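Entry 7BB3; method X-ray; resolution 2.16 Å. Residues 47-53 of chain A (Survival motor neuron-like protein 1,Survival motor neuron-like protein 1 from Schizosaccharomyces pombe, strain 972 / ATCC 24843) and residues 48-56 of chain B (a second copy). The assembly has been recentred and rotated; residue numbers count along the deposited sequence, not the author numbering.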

# COMPACT_ATOMS: atom_id res chain seq x y z
N SER A 47 4.00 -7.48 -6.18
CA SER A 47 4.28 -8.72 -5.47
C SER A 47 4.32 -8.49 -3.97
O SER A 47 3.84 -9.32 -3.18
CB SER A 47 5.59 -9.32 -5.96
OG SER A 47 5.48 -9.72 -7.32
N TRP A 48 4.90 -7.36 -3.54
CA TRP A 48 4.91 -7.03 -2.13
C TRP A 48 3.52 -6.66 -1.63
O TRP A 48 3.19 -6.90 -0.47
CB TRP A 48 5.90 -5.90 -1.87
CG TRP A 48 7.27 -6.45 -1.73
CD1 TRP A 48 8.28 -6.38 -2.64
CD2 TRP A 48 7.77 -7.20 -0.63
NE1 TRP A 48 9.39 -7.03 -2.16
CE2 TRP A 48 9.10 -7.54 -0.93
CE3 TRP A 48 7.22 -7.62 0.59
CZ2 TRP A 48 9.89 -8.28 -0.05
CZ3 TRP A 48 8.01 -8.34 1.46
CH2 TRP A 48 9.33 -8.67 1.14
N TYR A 49 2.68 -6.09 -2.50
CA TYR A 49 1.31 -5.80 -2.11
C TYR A 49 0.54 -7.08 -1.82
O TYR A 49 -0.17 -7.19 -0.81
CB TYR A 49 0.61 -4.99 -3.20
CG TYR A 49 -0.87 -4.84 -2.92
CD1 TYR A 49 -1.33 -3.83 -2.08
CD2 TYR A 49 -1.80 -5.71 -3.47
CE1 TYR A 49 -2.67 -3.69 -1.82
CE2 TYR A 49 -3.14 -5.58 -3.21
CZ TYR A 49 -3.57 -4.56 -2.38
OH TYR A 49 -4.90 -4.40 -2.10
N TYR A 50 0.65 -8.07 -2.72
CA TYR A 50 -0.12 -9.29 -2.55
C TYR A 50 0.42 -10.15 -1.42
O TYR A 50 -0.36 -10.82 -0.72
CB TYR A 50 -0.15 -10.08 -3.86
CG TYR A 50 -1.11 -9.49 -4.86
CD1 TYR A 50 -2.48 -9.46 -4.60
CD2 TYR A 50 -0.67 -8.95 -6.06
CE1 TYR A 50 -3.36 -8.92 -5.50
CE2 TYR A 50 -1.55 -8.40 -6.97
CZ TYR A 50 -2.90 -8.39 -6.69
OH TYR A 50 -3.79 -7.85 -7.58
N ALA A 51 1.74 -10.16 -1.21
CA ALA A 51 2.29 -10.87 -0.06
C ALA A 51 1.70 -10.33 1.24
O ALA A 51 1.28 -11.09 2.11
CB ALA A 51 3.81 -10.76 -0.06
N GLY A 52 1.65 -9.00 1.36
CA GLY A 52 1.00 -8.41 2.52
C GLY A 52 -0.47 -8.76 2.60
O GLY A 52 -0.99 -9.05 3.67
N TYR A 53 -1.16 -8.74 1.45
CA TYR A 53 -2.61 -8.95 1.46
C TYR A 53 -2.97 -10.34 1.97
O TYR A 53 -3.82 -10.49 2.85
CB TYR A 53 -3.17 -8.73 0.05
CG TYR A 53 -4.62 -9.14 -0.10
CD1 TYR A 53 -5.65 -8.30 0.31
CD2 TYR A 53 -4.97 -10.38 -0.64
CE1 TYR A 53 -6.98 -8.68 0.19
CE2 TYR A 53 -6.29 -10.76 -0.77
CZ TYR A 53 -7.29 -9.90 -0.36
OH TYR A 53 -8.61 -10.28 -0.49
N TRP B 48 3.50 -0.35 0.09
CA TRP B 48 2.54 -1.20 -0.61
C TRP B 48 2.35 -2.53 0.11
O TRP B 48 1.22 -3.04 0.17
CB TRP B 48 2.97 -1.42 -2.06
CG TRP B 48 2.57 -0.27 -2.95
CD1 TRP B 48 3.39 0.70 -3.46
CD2 TRP B 48 1.25 0.03 -3.42
NE1 TRP B 48 2.66 1.58 -4.22
CE2 TRP B 48 1.34 1.20 -4.21
CE3 TRP B 48 -0.00 -0.57 -3.25
CZ2 TRP B 48 0.24 1.77 -4.83
CZ3 TRP B 48 -1.10 0.01 -3.87
CH2 TRP B 48 -0.98 1.16 -4.65
N TYR B 49 3.42 -3.09 0.68
CA TYR B 49 3.25 -4.26 1.54
C TYR B 49 2.20 -3.97 2.61
O TYR B 49 1.26 -4.76 2.82
CB TYR B 49 4.57 -4.65 2.19
CG TYR B 49 4.42 -5.76 3.22
CD1 TYR B 49 4.21 -7.08 2.82
CD2 TYR B 49 4.49 -5.50 4.58
CE1 TYR B 49 4.06 -8.09 3.75
CE2 TYR B 49 4.34 -6.51 5.52
CZ TYR B 49 4.13 -7.81 5.10
OH TYR B 49 3.99 -8.82 6.02
N TYR B 50 2.33 -2.83 3.30
CA TYR B 50 1.46 -2.55 4.44
C TYR B 50 0.03 -2.26 3.99
O TYR B 50 -0.92 -2.72 4.64
CB TYR B 50 2.04 -1.38 5.24
CG TYR B 50 3.18 -1.79 6.13
CD1 TYR B 50 3.05 -2.87 7.00
CD2 TYR B 50 4.39 -1.12 6.11
CE1 TYR B 50 4.09 -3.26 7.82
CE2 TYR B 50 5.44 -1.50 6.93
CZ TYR B 50 5.28 -2.57 7.78
OH TYR B 50 6.31 -2.96 8.60
N ALA B 51 -0.15 -1.50 2.91
CA ALA B 51 -1.49 -1.32 2.38
C ALA B 51 -2.16 -2.67 2.15
O ALA B 51 -3.33 -2.87 2.51
CB ALA B 51 -1.45 -0.52 1.08
N GLY B 52 -1.43 -3.61 1.56
CA GLY B 52 -1.97 -4.95 1.38
C GLY B 52 -2.25 -5.64 2.70
O GLY B 52 -3.32 -6.22 2.90
N TYR B 53 -1.29 -5.57 3.62
CA TYR B 53 -1.46 -6.22 4.92
C TYR B 53 -2.78 -5.79 5.57
O TYR B 53 -3.63 -6.62 5.90
CB TYR B 53 -0.29 -5.89 5.84
CG TYR B 53 -0.44 -6.50 7.22
CD1 TYR B 53 -0.24 -7.85 7.42
CD2 TYR B 53 -0.78 -5.71 8.31
CE1 TYR B 53 -0.38 -8.41 8.67
CE2 TYR B 53 -0.92 -6.27 9.57
CZ TYR B 53 -0.72 -7.62 9.74
OH TYR B 53 -0.86 -8.17 11.00
N TYR B 54 -2.97 -4.48 5.76
CA TYR B 54 -4.14 -4.02 6.49
C TYR B 54 -5.42 -4.20 5.70
O TYR B 54 -6.49 -4.38 6.29
CB TYR B 54 -3.96 -2.56 6.90
CG TYR B 54 -2.93 -2.42 7.99
CD1 TYR B 54 -3.17 -2.89 9.27
CD2 TYR B 54 -1.69 -1.83 7.73
CE1 TYR B 54 -2.23 -2.77 10.27
CE2 TYR B 54 -0.74 -1.71 8.73
CZ TYR B 54 -1.02 -2.19 9.99
OH TYR B 54 -0.08 -2.07 10.98
N THR B 55 -5.35 -4.18 4.37
CA THR B 55 -6.53 -4.49 3.58
C THR B 55 -6.94 -5.95 3.77
O THR B 55 -8.13 -6.26 3.88
CB THR B 55 -6.28 -4.21 2.10
OG1 THR B 55 -5.87 -2.85 1.94
CG2 THR B 55 -7.55 -4.44 1.30
N GLY B 56 -5.96 -6.86 3.79
CA GLY B 56 -6.29 -8.26 3.94
C GLY B 56 -6.77 -8.59 5.34
O GLY B 56 -7.71 -9.36 5.53

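This is a close, glycine-mediated packing of two helices from two copies of one protein, running in roughly the same direction and held by backbone CA-H...O contacts and tyrosine packing, with no hydrogen bond between the stretches. The axes cross at -29° and approach to 6.4 Å, a separation small enough for backbone to meet backbone: Gly52(A) C lies 3.6 Å from Gly52(B) C.

Glycine suits this crossing because there is no room for a CB. An ideal CB on Gly52(A) would lie 2.2 Å from Tyr49(B) O, and one on Gly52(B) would lie 2.1 Å from Tyr49(A) O; both are clashes. Further along, Gly56(B) is in the same position, since its ideal CB would fall 2.0 Å from Tyr53(A) O.

Such proximity lets weakly polarised CA-H groups point at carbonyl oxygens of the partner helix. Tyr53(B) CA sits 3.1 Å from Gly52(A) O, and the reciprocal pair, Tyr53(A) CA to Gly52(B) O, measures 3.2 Å. Tyr49(B) CA to Trp48(A) O at 3.3 Å and Gly56(B) CA to Tyr53(A) O at 3.5 Å extend the series. Two of these oxygens also accept a helical bond: Trp48(A) O from Gly52(A) N at 3.2 Å and Gly52(B) O from Gly56(B) N at 2.9 Å.

The absence of a CB lets the backbones meet, and the Tyr49 rings pack beside the glycines. Both Tyr49 side chains adopt t, and each ring packs against the opposing glycine: Tyr49(A) CE1 is 3.5 Å from Gly52(B) CA, and Tyr49(B) CE1 is 3.3 Å from Gly52(A) CA. Tyr49(A) forms a knob among Trp48(B), Ala51(B), Gly52(B) and Thr55(B), where Ala51(B) CB lines the hole 4.5 Å from Tyr49(A) CE1. Trp48(A) turns its edge toward the face of Tyr49(B), with Trp48(A) CE3 3.8 Å from Tyr49(B) CD1. The CA-to-CB bonds of Tyr50(A) and Tyr50(B) point away, and neither residue touches the other stretch.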